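Local atomic coordinates of dextranase (Pseudarthrobacter oxydans, PDB entry 6NZS), a protein that catalyses the endohydrolysis of (1->6)-alpha-D-glucosidic linkages in dextran, as a member of glycoside hydrolase family 49. Residues Asn307-Met315 against Val334-Tyr345; Val491-Asn499 against Val533-Gly544. One frame throughout, in Å; residues are numbered along the deposited sequence.

Contact 1 of 2, residues Asn307-Met315 against Val334-Tyr345; sequences NCHSSCVKM and VAEPPYHSFVVY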
loop_
_atom_site.group_PDB
_atom_site.type_symbol
_atom_site.label_atom_id
_atom_site.label_comp_id
_atom_site.label_asym_id
_atom_site.label_seq_id
_atom_site.Cartn_x
_atom_site.Cartn_y
_atom_site.Cartn_z
ATOM N N ASN A 307 18.346 12.820 -7.688
ATOM C CA ASN A 307 17.503 11.973 -6.857
ATOM C C ASN A 307 18.168 11.797 -5.500
ATOM O O ASN A 307 19.323 12.177 -5.295
ATOM C CB ASN A 307 17.261 10.607 -7.510
ATOM C CG ASN A 307 18.503 9.733 -7.512
ATOM O OD1 ASN A 307 18.858 9.132 -6.497
ATOM N ND2 ASN A 307 19.172 9.660 -8.660
ATOM N N CYS A 308 17.418 11.217 -4.567
ATOM C CA CYS A 308 17.930 10.821 -3.260
ATOM C C CYS A 308 17.562 9.375 -2.971
ATOM O O CYS A 308 17.200 9.013 -1.843
ATOM C CB CYS A 308 17.424 11.751 -2.164
ATOM S SG CYS A 308 15.616 11.833 -2.016
ATOM N N HIS A 309 17.667 8.530 -4.003
ATOM C CA HIS A 309 17.191 7.151 -3.928
ATOM C C HIS A 309 17.742 6.412 -2.717
ATOM O O HIS A 309 17.040 5.579 -2.130
ATOM C CB HIS A 309 17.546 6.410 -5.221
ATOM C CG HIS A 309 17.081 4.988 -5.254
ATOM N ND1 HIS A 309 15.778 4.635 -5.535
ATOM C CD2 HIS A 309 17.749 3.827 -5.047
ATOM C CE1 HIS A 309 15.661 3.319 -5.495
ATOM N NE2 HIS A 309 16.842 2.804 -5.199
ATOM N N SER A 310 18.974 6.713 -2.310
ATOM C CA SER A 310 19.617 5.995 -1.216
ATOM C C SER A 310 19.872 6.843 0.026
ATOM O O SER A 310 20.371 6.307 1.022
ATOM C CB SER A 310 20.928 5.357 -1.690
ATOM O OG SER A 310 21.938 6.341 -1.838
ATOM N N SER A 311 19.547 8.141 0.006
ATOM C CA SER A 311 19.817 9.026 1.137
ATOM C C SER A 311 18.578 9.672 1.748
ATOM O O SER A 311 18.673 10.245 2.841
ATOM C CB SER A 311 20.807 10.128 0.739
ATOM O OG SER A 311 20.399 10.755 -0.464
ATOM N N CYS A 312 17.433 9.620 1.089
ATOM C CA CYS A 312 16.237 10.164 1.706
ATOM C C CYS A 312 15.708 9.207 2.765
ATOM O O CYS A 312 15.881 7.989 2.669
ATOM C CB CYS A 312 15.184 10.457 0.650
ATOM S SG CYS A 312 15.411 12.109 -0.028
ATOM N N VAL A 313 15.076 9.786 3.794
ATOM C CA VAL A 313 14.576 9.004 4.924
ATOM C C VAL A 313 13.603 7.943 4.439
ATOM O O VAL A 313 12.636 8.234 3.722
ATOM C CB VAL A 313 13.916 9.931 5.956
ATOM C CG1 VAL A 313 13.240 9.111 7.067
ATOM C CG2 VAL A 313 14.927 10.893 6.545
ATOM N N LYS A 314 13.866 6.699 4.820
ATOM C CA LYS A 314 12.962 5.582 4.602
ATOM C C LYS A 314 12.294 5.260 5.930
ATOM O O LYS A 314 12.869 5.481 6.996
ATOM C CB LYS A 314 13.741 4.359 4.113
ATOM C CG LYS A 314 14.755 4.670 3.011
ATOM C CD LYS A 314 14.063 5.051 1.706
ATOM C CE LYS A 314 15.012 4.938 0.506
ATOM N NZ LYS A 314 16.219 5.808 0.671
ATOM N N MET A 315 11.055 4.766 5.872
ATOM C CA MET A 315 10.388 4.457 7.134
ATOM C C MET A 315 11.054 3.278 7.837
ATOM O O MET A 315 11.212 3.290 9.066
ATOM C CB MET A 315 8.894 4.216 6.916
ATOM C CG MET A 315 8.126 5.464 6.443
ATOM S SD MET A 315 8.212 6.867 7.578
ATOM C CE MET A 315 7.326 6.203 8.992
ATOM N N VAL A 334 2.276 1.805 9.032
ATOM C CA VAL A 334 3.204 2.846 8.601
ATOM C C VAL A 334 2.376 3.959 7.972
ATOM O O VAL A 334 1.701 3.742 6.957
ATOM C CB VAL A 334 4.236 2.284 7.609
ATOM C CG1 VAL A 334 5.097 3.409 7.028
ATOM C CG2 VAL A 334 5.097 1.233 8.306
ATOM N N ALA A 335 2.401 5.148 8.574
ATOM C CA ALA A 335 1.564 6.260 8.145
ATOM C C ALA A 335 2.413 7.407 7.621
ATOM O O ALA A 335 3.504 7.673 8.136
ATOM C CB ALA A 335 0.713 6.772 9.307
ATOM N N GLU A 336 1.888 8.095 6.610
ATOM C CA GLU A 336 2.450 9.347 6.114
ATOM C C GLU A 336 3.955 9.308 5.834
ATOM O O GLU A 336 4.718 10.129 6.357
ATOM C CB GLU A 336 2.101 10.500 7.045
ATOM C CG GLU A 336 1.138 11.484 6.446
ATOM C CD GLU A 336 0.628 12.490 7.452
ATOM O OE1 GLU A 336 -0.517 12.345 7.923
ATOM O OE2 GLU A 336 1.372 13.436 7.750
ATOM N N PRO A 337 4.414 8.393 4.992
ATOM C CA PRO A 337 5.839 8.346 4.662
ATOM C C PRO A 337 6.240 9.560 3.837
ATOM O O PRO A 337 5.454 10.055 3.011
ATOM C CB PRO A 337 5.964 7.052 3.845
ATOM C CG PRO A 337 4.614 6.857 3.252
ATOM C CD PRO A 337 3.649 7.350 4.285
ATOM N N PRO A 338 7.456 10.078 4.040
ATOM C CA PRO A 338 7.968 11.166 3.196
ATOM C C PRO A 338 8.664 10.682 1.931
ATOM O O PRO A 338 8.998 11.512 1.066
ATOM C CB PRO A 338 8.986 11.844 4.121
ATOM C CG PRO A 338 9.545 10.696 4.925
ATOM C CD PRO A 338 8.350 9.787 5.177
ATOM N N TYR A 339 8.874 9.372 1.800
ATOM C CA TYR A 339 9.607 8.769 0.687
ATOM C C TYR A 339 9.253 7.278 0.662
ATOM O O TYR A 339 8.184 6.893 1.142
ATOM C CB TYR A 339 11.113 9.076 0.840
ATOM C CG TYR A 339 11.922 8.938 -0.436
ATOM C CD1 TYR A 339 11.691 9.774 -1.519
ATOM C CD2 TYR A 339 12.919 7.974 -0.550
ATOM C CE1 TYR A 339 12.433 9.658 -2.686
ATOM C CE2 TYR A 339 13.669 7.851 -1.713
ATOM C CZ TYR A 339 13.419 8.698 -2.776
ATOM O OH TYR A 339 14.155 8.592 -3.943
ATOM N N HIS A 340 10.150 6.445 0.130
ATOM C CA HIS A 340 9.861 5.014 0.052
ATOM C C HIS A 340 9.642 4.432 1.444
ATOM O O HIS A 340 10.288 4.830 2.419
ATOM C CB HIS A 340 11.016 4.237 -0.586
ATOM C CG HIS A 340 11.366 4.665 -1.974
ATOM N ND1 HIS A 340 12.468 4.170 -2.639
ATOM C CD2 HIS A 340 10.771 5.531 -2.827
ATOM C CE1 HIS A 340 12.540 4.719 -3.838
ATOM N NE2 HIS A 340 11.524 5.552 -3.976
ATOM N N SER A 341 8.748 3.437 1.518
ATOM C CA SER A 341 8.416 2.822 2.801
ATOM C C SER A 341 9.528 1.915 3.318
ATOM O O SER A 341 9.790 1.885 4.525
ATOM C CB SER A 341 7.104 2.032 2.691
ATOM O OG SER A 341 7.200 0.955 1.753
ATOM N N PHE A 342 10.186 1.164 2.438
ATOM C CA PHE A 342 10.932 0.006 2.915
ATOM C C PHE A 342 12.030 -0.328 1.918
ATOM O O PHE A 342 11.773 -0.382 0.714
ATOM C CB PHE A 342 9.964 -1.186 3.046
ATOM C CG PHE A 342 10.617 -2.435 3.548
ATOM C CD1 PHE A 342 11.226 -3.315 2.667
ATOM C CD2 PHE A 342 10.639 -2.718 4.902
ATOM C CE1 PHE A 342 11.855 -4.455 3.128
ATOM C CE2 PHE A 342 11.270 -3.867 5.368
ATOM C CZ PHE A 342 11.866 -4.728 4.483
ATOM N N VAL A 343 13.242 -0.593 2.419
ATOM C CA VAL A 343 14.341 -1.023 1.559
ATOM C C VAL A 343 15.333 -1.853 2.359
ATOM O O VAL A 343 15.480 -1.693 3.574
ATOM C CB VAL A 343 15.055 0.155 0.853
ATOM C CG1 VAL A 343 15.993 0.880 1.817
ATOM C CG2 VAL A 343 15.823 -0.326 -0.380
ATOM N N VAL A 344 15.991 -2.769 1.658
ATOM C CA VAL A 344 17.101 -3.543 2.190
ATOM C C VAL A 344 18.253 -3.368 1.218
ATOM O O VAL A 344 18.068 -3.510 0.004
ATOM C CB VAL A 344 16.743 -5.037 2.308
ATOM C CG1 VAL A 344 17.951 -5.835 2.801
ATOM C CG2 VAL A 344 15.542 -5.233 3.218
ATOM N N TYR A 345 19.429 -3.040 1.738
ATOM C CA TYR A 345 20.638 -2.985 0.936
ATOM C C TYR A 345 21.608 -4.040 1.439
ATOM O O TYR A 345 21.593 -4.401 2.617
ATOM C CB TYR A 345 21.302 -1.619 1.029
ATOM C CG TYR A 345 20.537 -0.524 0.329
ATOM C CD1 TYR A 345 20.251 -0.608 -1.028
ATOM C CD2 TYR A 345 20.104 0.593 1.020
ATOM C CE1 TYR A 345 19.547 0.397 -1.671
ATOM C CE2 TYR A 345 19.404 1.601 0.388
ATOM C CZ TYR A 345 19.130 1.496 -0.954
ATOM O OH TYR A 345 18.436 2.503 -1.585
HETATM O O HOH W 1 14.165 6.550 -5.990
HETATM O O HOH W 2 9.841 7.280 3.770
#

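Contact 2 of 2, residues Val491-Asn499 against Val533-Gly544; sequences VYALSDTEN and VTIGNEIPDGNG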
loop_
_atom_site.group_PDB
_atom_site.type_symbol
_atom_site.label_atom_id
_atom_site.label_comp_id
_atom_site.label_asym_id
_atom_site.label_seq_id
_atom_site.Cartn_x
_atom_site.Cartn_y
_atom_site.Cartn_z
ATOM N N VAL A 491 3.637 -4.007 -20.442
ATOM C CA VAL A 491 4.924 -4.666 -20.268
ATOM C C VAL A 491 5.878 -4.117 -21.315
ATOM O O VAL A 491 5.752 -4.433 -22.503
ATOM C CB VAL A 491 4.785 -6.189 -20.385
ATOM C CG1 VAL A 491 6.158 -6.865 -20.322
ATOM C CG2 VAL A 491 3.875 -6.726 -19.276
ATOM N N TYR A 492 6.823 -3.290 -20.879
ATOM C CA TYR A 492 7.975 -2.910 -21.697
ATOM C C TYR A 492 9.102 -3.830 -21.248
ATOM O O TYR A 492 9.732 -3.597 -20.214
ATOM C CB TYR A 492 8.282 -1.422 -21.538
ATOM C CG TYR A 492 7.031 -0.615 -21.805
ATOM C CD1 TYR A 492 6.587 -0.391 -23.103
ATOM C CD2 TYR A 492 6.248 -0.155 -20.754
ATOM C CE1 TYR A 492 5.407 0.304 -23.344
ATOM C CE2 TYR A 492 5.086 0.530 -20.977
ATOM C CZ TYR A 492 4.673 0.768 -22.270
ATOM O OH TYR A 492 3.494 1.447 -22.489
ATOM N N ALA A 493 9.303 -4.917 -21.996
ATOM C CA ALA A 493 10.165 -6.000 -21.531
ATOM C C ALA A 493 11.628 -5.596 -21.617
ATOM O O ALA A 493 12.150 -5.352 -22.709
ATOM C CB ALA A 493 9.917 -7.265 -22.347
ATOM N N LEU A 494 12.284 -5.535 -20.462
ATOM C CA LEU A 494 13.706 -5.240 -20.373
ATOM C C LEU A 494 14.539 -6.500 -20.213
ATOM O O LEU A 494 15.771 -6.414 -20.150
ATOM C CB LEU A 494 13.978 -4.271 -19.220
ATOM C CG LEU A 494 13.259 -2.919 -19.311
ATOM C CD1 LEU A 494 13.463 -2.125 -18.028
ATOM C CD2 LEU A 494 13.746 -2.135 -20.525
ATOM N N SER A 495 13.886 -7.658 -20.163
ATOM C CA SER A 495 14.515 -8.959 -20.013
ATOM C C SER A 495 13.706 -9.950 -20.833
ATOM O O SER A 495 12.547 -9.691 -21.172
ATOM C CB SER A 495 14.488 -9.413 -18.543
ATOM O OG SER A 495 15.095 -8.468 -17.673
ATOM N N ASP A 496 14.324 -11.082 -21.180
ATOM C CA ASP A 496 13.535 -12.210 -21.657
ATOM C C ASP A 496 12.423 -12.474 -20.650
ATOM O O ASP A 496 12.647 -12.423 -19.437
ATOM C CB ASP A 496 14.403 -13.463 -21.789
ATOM C CG ASP A 496 15.310 -13.431 -23.011
ATOM O OD1 ASP A 496 15.302 -12.448 -23.785
ATOM O OD2 ASP A 496 16.065 -14.413 -23.187
ATOM N N THR A 497 11.216 -12.730 -21.153
ATOM C CA THR A 497 10.027 -12.803 -20.310
ATOM C C THR A 497 9.250 -14.061 -20.660
ATOM O O THR A 497 8.842 -14.240 -21.812
ATOM C CB THR A 497 9.164 -11.557 -20.526
ATOM O OG1 THR A 497 9.910 -10.395 -20.152
ATOM C CG2 THR A 497 7.906 -11.630 -19.673
ATOM N N GLU A 498 9.054 -14.943 -19.673
ATOM C CA GLU A 498 8.474 -16.254 -19.932
ATOM C C GLU A 498 7.475 -16.655 -18.857
ATOM O O GLU A 498 7.689 -16.410 -17.666
ATOM C CB GLU A 498 9.564 -17.332 -20.019
ATOM C CG GLU A 498 10.521 -17.124 -21.172
ATOM C CD GLU A 498 11.827 -17.863 -20.988
ATOM O OE1 GLU A 498 11.857 -18.831 -20.202
ATOM O OE2 GLU A 498 12.820 -17.465 -21.633
ATOM N N ASN A 499 6.393 -17.292 -19.295
ATOM C CA ASN A 499 5.407 -17.919 -18.417
ATOM C C ASN A 499 4.921 -16.976 -17.314
ATOM O O ASN A 499 5.059 -17.233 -16.116
ATOM C CB ASN A 499 5.904 -19.255 -17.852
ATOM C CG ASN A 499 4.773 -20.104 -17.327
ATOM O OD1 ASN A 499 3.670 -20.077 -17.864
ATOM N ND2 ASN A 499 5.033 -20.856 -16.260
ATOM N N VAL A 533 15.090 -8.681 -26.596
ATOM C CA VAL A 533 14.649 -9.712 -25.666
ATOM C C VAL A 533 13.539 -10.527 -26.323
ATOM O O VAL A 533 12.890 -10.097 -27.284
ATOM C CB VAL A 533 14.176 -9.147 -24.316
ATOM C CG1 VAL A 533 15.256 -8.289 -23.691
ATOM C CG2 VAL A 533 12.874 -8.354 -24.487
ATOM N N THR A 534 13.319 -11.722 -25.791
ATOM C CA THR A 534 12.286 -12.614 -26.286
ATOM C C THR A 534 11.172 -12.736 -25.256
ATOM O O THR A 534 11.411 -12.689 -24.043
ATOM C CB THR A 534 12.863 -13.998 -26.586
ATOM O OG1 THR A 534 13.317 -14.598 -25.370
ATOM C CG2 THR A 534 14.037 -13.882 -27.547
ATOM N N ILE A 535 9.945 -12.864 -25.747
ATOM C CA ILE A 535 8.813 -13.279 -24.931
ATOM C C ILE A 535 8.475 -14.706 -25.323
ATOM O O ILE A 535 8.394 -15.026 -26.518
ATOM C CB ILE A 535 7.602 -12.349 -25.106
ATOM C CG1 ILE A 535 8.008 -10.914 -24.794
ATOM C CG2 ILE A 535 6.468 -12.800 -24.201
ATOM C CD1 ILE A 535 6.971 -9.913 -25.179
ATOM N N GLY A 536 8.320 -15.565 -24.324
ATOM C CA GLY A 536 8.085 -16.968 -24.593
ATOM C C GLY A 536 6.867 -17.196 -25.468
ATOM O O GLY A 536 5.959 -16.363 -25.563
ATOM N N ASN A 537 6.860 -18.349 -26.130
ATOM C CA ASN A 537 5.724 -18.737 -26.951
ATOM C C ASN A 537 4.565 -19.160 -26.057
ATOM O O ASN A 537 4.719 -20.033 -25.199
ATOM C CB ASN A 537 6.116 -19.904 -27.856
ATOM C CG ASN A 537 4.941 -20.442 -28.632
ATOM O OD1 ASN A 537 4.202 -21.299 -28.146
ATOM N ND2 ASN A 537 4.734 -19.914 -29.837
ATOM N N GLU A 538 3.400 -18.538 -26.259
ATOM C CA GLU A 538 2.186 -18.931 -25.558
ATOM C C GLU A 538 1.297 -19.848 -26.384
ATOM O O GLU A 538 0.686 -20.763 -25.832
ATOM C CB GLU A 538 1.380 -17.692 -25.142
ATOM C CG GLU A 538 0.133 -18.002 -24.322
ATOM C CD GLU A 538 0.440 -18.539 -22.931
ATOM O OE1 GLU A 538 1.570 -18.312 -22.434
ATOM O OE2 GLU A 538 -0.452 -19.174 -22.339
ATOM N N ILE A 539 1.203 -19.611 -27.690
ATOM C CA ILE A 539 0.416 -20.450 -28.589
ATOM C C ILE A 539 1.392 -21.327 -29.365
ATOM O O ILE A 539 2.027 -20.832 -30.312
ATOM C CB ILE A 539 -0.424 -19.603 -29.554
ATOM C CG1 ILE A 539 -1.085 -18.440 -28.814
ATOM C CG2 ILE A 539 -1.437 -20.485 -30.278
ATOM C CD1 ILE A 539 -2.194 -18.880 -27.906
ATOM N N PRO A 540 1.517 -22.622 -29.044
ATOM C CA PRO A 540 0.745 -23.364 -28.046
ATOM C C PRO A 540 1.484 -23.691 -26.739
ATOM O O PRO A 540 0.924 -24.421 -25.929
ATOM C CB PRO A 540 0.490 -24.683 -28.771
ATOM C CG PRO A 540 1.784 -24.903 -29.508
ATOM C CD PRO A 540 2.295 -23.536 -29.905
ATOM N N ASP A 541 2.692 -23.169 -26.526
ATOM C CA ASP A 541 3.559 -23.692 -25.469
ATOM C C ASP A 541 3.173 -23.243 -24.065
ATOM O O ASP A 541 3.653 -23.836 -23.093
ATOM C CB ASP A 541 5.021 -23.309 -25.702
ATOM C CG ASP A 541 5.590 -23.895 -26.978
ATOM O OD1 ASP A 541 4.876 -24.673 -27.642
ATOM O OD2 ASP A 541 6.731 -23.537 -27.322
ATOM N N GLY A 542 2.354 -22.200 -23.927
ATOM C CA GLY A 542 2.001 -21.719 -22.601
ATOM C C GLY A 542 3.124 -21.015 -21.875
ATOM O O GLY A 542 3.062 -20.875 -20.647
ATOM N N ASN A 543 4.145 -20.559 -22.600
ATOM C CA ASN A 543 5.337 -19.947 -22.024
ATOM C C ASN A 543 5.406 -18.440 -22.263
ATOM O O ASN A 543 6.473 -17.842 -22.101
ATOM C CB ASN A 543 6.601 -20.626 -22.565
ATOM C CG ASN A 543 7.820 -20.378 -21.691
ATOM O OD1 ASN A 543 7.736 -20.440 -20.465
ATOM N ND2 ASN A 543 8.960 -20.082 -22.322
ATOM N N GLY A 544 4.296 -17.812 -22.653
ATOM C CA GLY A 544 4.285 -16.376 -22.835
ATOM C C GLY A 544 3.473 -15.690 -21.758
ATOM O O GLY A 544 3.583 -16.030 -20.578
HETATM O O HOH W 3 15.594 -16.320 -25.317
HETATM O O HOH W 4 11.692 -16.124 -24.004
#

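Contact 1 of 2, residues Asn307-Met315 against Val334-Tyr345
Lys-314 and Met-315 pass His-340 and Ser-341, the CA atoms of Met-315 and Ser-341 lying 5.0 Å apart, and between the two backbones a water donates to both Val-313 O and His-340 O. Side chains gather round the ring of Tyr-339 at one end and round Met-315 at the other. Over one face of Tyr-339 lies the Cys-308 to Cys-312 disulfide: Cys-312 CB stands 3.8 Å from the ring centroid in a CH-pi contact, and Cys-308 SG is 4.2 Å from that centroid in a sulfur-aromatic contact. His-340 CD2 lies over the opposite face, toward its rim, so the ring is sandwiched between the disulfide and an imidazole, which limits its rotation. Turning CG of Tyr-339 anti to the backbone N (chi1 -160°) is what carries the phenol beneath the sulfurs. Lys-314 runs alongside it in the same direction, with CE 3.8 Å from Tyr-339 CD2 at the ring edge. Bends at chi2 and chi4 then deliver its buried ammonium to two carbonyls of its own loop, NZ bonding His-309 O at 2.9 Å and Cys-312 O at 3.0 Å. His-309 crosses His-340 at about a right angle, its ND1 near the edge of the His-340 ring. At the other end, Met-315 CG lies 3.7 Å from Val-334 CG1, while its SD rests 3.8 Å from Pro-338 CD. Here a disulfide-closed loop leading into strand 316-320 packs on the turn between strands 325-335 and 342-346, a junction of successive coils in the parallel beta-helix of this family.

Contact 2 of 2, residues Val491-Asn499 against Val533-Gly544
Thr-497 and Ile-535 form a single parallel beta bridge, the means by which one coil of the family 49 beta-helix receives the loop leading to its next strand, 545-552. Backbone bonds set this register: Thr-497 N donates to Thr-534 O and Thr-497 O accepts from Gly-536 N, both N-to-O distances being 2.9 Å. Farther along, Asn-499 N reaches Asn-543 O from 78° out of the carbonyl plane, at 2.9 Å.

Side-chain polar contacts flank the bridge. Asp-496 holds CG anti to its carbonyl carbon (chi1 -76°), which brings OD1 to Thr-534 N at 2.9 Å; the N-H arrives from 49° above the carboxylate plane. One water joins Asp-496 OD2 to Thr-534 OG1, and another joins that hydroxyl to Glu-498 OE2, making the threonine the midpoint of a solvent-mediated chain between two acids. Replacing Asp-496 with an alanine here removes the carboxylate and would probably leave Thr-534 N without its acceptor and the first water without its acidic mate.

Apolar packing centres on Val-533. Its CG2 lies 3.8 Å from Ala-493 CB, and CG1 of the same valine spreads over the backbone of Ser-495.

Van der Waals contact with a polar group completes the interface. The side chains of Glu-498 and Asn-543 cross obliquely, with Glu-498 CG 3.5 Å from Asn-543 ND2. The Asn-543 amide also reaches the neighbouring residue, its OD1 standing 3.4 Å from Asn-499 CB.

In the fold
Contact 1 closes before contact 2 opens along the chain, and their centres lie 33 Å apart, with nearest atoms about 14 Å from each other. Both belong to the same beta-helix: strand 325-335 of contact 1 and strand 495-507 of contact 2 are members of one long run of parallel pairings, several coils apart. Contact 1 is largely buried and contact 2 partly so; the centre of contact 1 lies about 14 Å, and that of contact 2 about 28 Å, from the centre of the chain. In this beta-helix, both contacts set a loop that precedes a strand against a neighbouring coil: one near the middle of the chain, one near its C-terminal end.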